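Local coordinates for protein Myo-inositol 2-dehydrogenase (Lactobacillus plantarum WCFS1, PDB 3CEA) that probably catalyses the NAD-dependent oxidation of myo-inositol at its 2-hydroxyl, as a Rossmann-fold dehydrogenase of the GFO/IDH/MocA family, at residues Gln200-Ala205 against Ala228-Ser233. Numbering follows the deposited sequence.
Sequences QDPVQA and AQLKMS
Strands 202-205 and 228-232 run antiparallel, their short axes at 149°, with a classic beta bulge that sets Val203 and Gln204 opposite the single residue Lys231. Lys231 O takes a straight bond from Val203 N (2.7 Å) and a weak one from Gln204 N (3.5 Å), while Lys231 N returns a bond to Gln204 O (3.0 Å). Beyond the strand ends Ser233 is held twice by Asp201: its backbone N donates to Asp201 O (2.7 Å), and its OG accepts from Asp201 N (3.2 Å). The selenomethionine Met232 is bent at chi2 (-61°) and chi3 (-69°); its SE lies alongside the Pro202 ring, 3.7 Å from CG, and its CE reaches back over the backbone of Gln200 and Asp201. An alanine in place of Pro202 would probably leave a gap beside the selenium and give the backbone before the bulge more freedom to turn. Further along, Leu230 CD2 packs on Ala205 CB (3.7 Å). The face opposite Ala205 and Leu230 carries Gln204 and Lys231, whose CB atoms meet at 3.9 Å; Val203 CG2 lies against the start of the extended lysine chain. Gln204 ends in hydrogen bonds to Asp343 and to Tyr206 of the second subunit, and Lys231 packs on Leu208 of that subunit, so this face belongs to the subunit interface. In the mixed sheet of the C-terminal domain, the pair lies between strands 237-243 and 342-343, with helix 319-338 covering Pro202, Ala205 and Leu230, and helix 182-198 meeting Met232 and, through Arg195, forming a salt bridge to Asp201.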
loop_
_atom_site.group_PDB
_atom_site.type_symbol
_atom_site.label_atom_id
_atom_site.label_comp_id
_atom_site.label_asym_id
_atom_site.label_seq_id
_atom_site.Cartn_x
_atom_site.Cartn_y
_atom_site.Cartn_z
ATOM N N GLN A 200 21.897 -10.185 -21.051
ATOM C CA GLN A 200 23.219 -10.589 -20.581
ATOM C C GLN A 200 23.181 -11.991 -19.961
ATOM O O GLN A 200 22.108 -12.514 -19.640
ATOM C CB GLN A 200 23.741 -9.579 -19.549
ATOM C CG GLN A 200 23.872 -8.145 -20.063
ATOM C CD GLN A 200 24.178 -7.123 -18.965
ATOM O OE1 GLN A 200 24.812 -7.433 -17.950
ATOM N NE2 GLN A 200 23.745 -5.884 -19.184
ATOM N N ASP A 201 24.360 -12.589 -19.804
ATOM C CA ASP A 201 24.515 -13.870 -19.119
ATOM C C ASP A 201 25.347 -13.690 -17.846
ATOM O O ASP A 201 26.224 -12.828 -17.803
ATOM C CB ASP A 201 25.197 -14.892 -20.036
ATOM C CG ASP A 201 24.263 -15.452 -21.106
ATOM O OD1 ASP A 201 23.024 -15.390 -20.934
ATOM O OD2 ASP A 201 24.780 -15.970 -22.122
ATOM N N PRO A 202 25.069 -14.492 -16.798
ATOM C CA PRO A 202 25.909 -14.487 -15.600
ATOM C C PRO A 202 27.280 -15.103 -15.869
ATOM O O PRO A 202 27.378 -16.113 -16.573
ATOM C CB PRO A 202 25.133 -15.367 -14.611
ATOM C CG PRO A 202 23.774 -15.517 -15.186
ATOM C CD PRO A 202 23.938 -15.422 -16.660
ATOM N N VAL A 203 28.322 -14.495 -15.310
ATOM C CA VAL A 203 29.684 -15.014 -15.450
ATOM C C VAL A 203 30.234 -15.588 -14.139
ATOM O O VAL A 203 31.239 -16.301 -14.143
ATOM C CB VAL A 203 30.657 -13.948 -16.024
ATOM C CG1 VAL A 203 30.227 -13.536 -17.426
ATOM C CG2 VAL A 203 30.756 -12.733 -15.103
ATOM N N GLN A 204 29.562 -15.284 -13.031
ATOM C CA GLN A 204 30.018 -15.685 -11.702
ATOM C C GLN A 204 28.844 -15.823 -10.742
ATOM O O GLN A 204 27.908 -15.028 -10.779
ATOM C CB GLN A 204 31.020 -14.662 -11.159
ATOM C CG GLN A 204 31.870 -15.151 -9.997
ATOM C CD GLN A 204 32.930 -14.144 -9.601
ATOM O OE1 GLN A 204 32.630 -13.092 -9.033
ATOM N NE2 GLN A 204 34.181 -14.464 -9.898
ATOM N N ALA A 205 28.911 -16.833 -9.876
ATOM C CA ALA A 205 27.839 -17.113 -8.928
ATOM C C ALA A 205 28.355 -17.404 -7.525
ATOM O O ALA A 205 29.336 -18.135 -7.340
ATOM C CB ALA A 205 26.979 -18.269 -9.420
ATOM N N ALA A 228 21.404 -16.671 -3.857
ATOM C CA ALA A 228 22.488 -16.545 -4.829
ATOM C C ALA A 228 22.720 -15.097 -5.241
ATOM O O ALA A 228 21.768 -14.345 -5.447
ATOM C CB ALA A 228 22.206 -17.395 -6.053
ATOM N N GLN A 229 23.990 -14.715 -5.347
ATOM C CA GLN A 229 24.368 -13.451 -5.963
ATOM C C GLN A 229 25.105 -13.742 -7.265
ATOM O O GLN A 229 25.880 -14.699 -7.339
ATOM C CB GLN A 229 25.227 -12.605 -5.024
ATOM C CG GLN A 229 25.429 -11.165 -5.503
ATOM C CD GLN A 229 26.019 -10.264 -4.441
ATOM O OE1 GLN A 229 25.446 -10.099 -3.365
ATOM N NE2 GLN A 229 27.165 -9.665 -4.743
ATOM N N LEU A 230 24.850 -12.920 -8.285
ATOM C CA LEU A 230 25.379 -13.156 -9.627
ATOM C C LEU A 230 26.035 -11.921 -10.237
ATOM O O LEU A 230 25.550 -10.798 -10.084
ATOM C CB LEU A 230 24.276 -13.654 -10.576
ATOM C CG LEU A 230 23.348 -14.826 -10.226
ATOM C CD1 LEU A 230 22.206 -14.895 -11.230
ATOM C CD2 LEU A 230 24.079 -16.163 -10.174
ATOM N N LYS A 231 27.138 -12.147 -10.940
ATOM C CA LYS A 231 27.794 -11.113 -11.721
ATOM C C LYS A 231 27.421 -11.350 -13.178
ATOM O O LYS A 231 27.632 -12.447 -13.700
ATOM C CB LYS A 231 29.312 -11.184 -11.523
ATOM C CG LYS A 231 30.081 -10.004 -12.090
ATOM C CD LYS A 231 31.586 -10.174 -11.914
ATOM C CE LYS A 231 32.337 -8.941 -12.415
ATOM N NZ LYS A 231 33.816 -9.078 -12.264
HETATM N N MSE A 232 26.847 -10.338 -13.825
HETATM C CA MSE A 232 26.446 -10.455 -15.229
HETATM C C MSE A 232 27.560 -9.998 -16.172
HETATM O O MSE A 232 28.478 -9.280 -15.767
HETATM C CB MSE A 232 25.150 -9.681 -15.513
HETATM C CG MSE A 232 23.990 -9.992 -14.571
HETATM SE SE MSE A 232 23.393 -11.838 -14.588
HETATM C CE MSE A 232 22.607 -11.893 -16.359
ATOM N N SER A 233 27.451 -10.410 -17.434
ATOM C CA SER A 233 28.479 -10.186 -18.453
ATOM C C SER A 233 28.737 -8.718 -18.806
ATOM O O SER A 233 29.770 -8.402 -19.400
ATOM C CB SER A 233 28.144 -10.974 -19.727
ATOM O OG SER A 233 26.859 -10.635 -20.230
#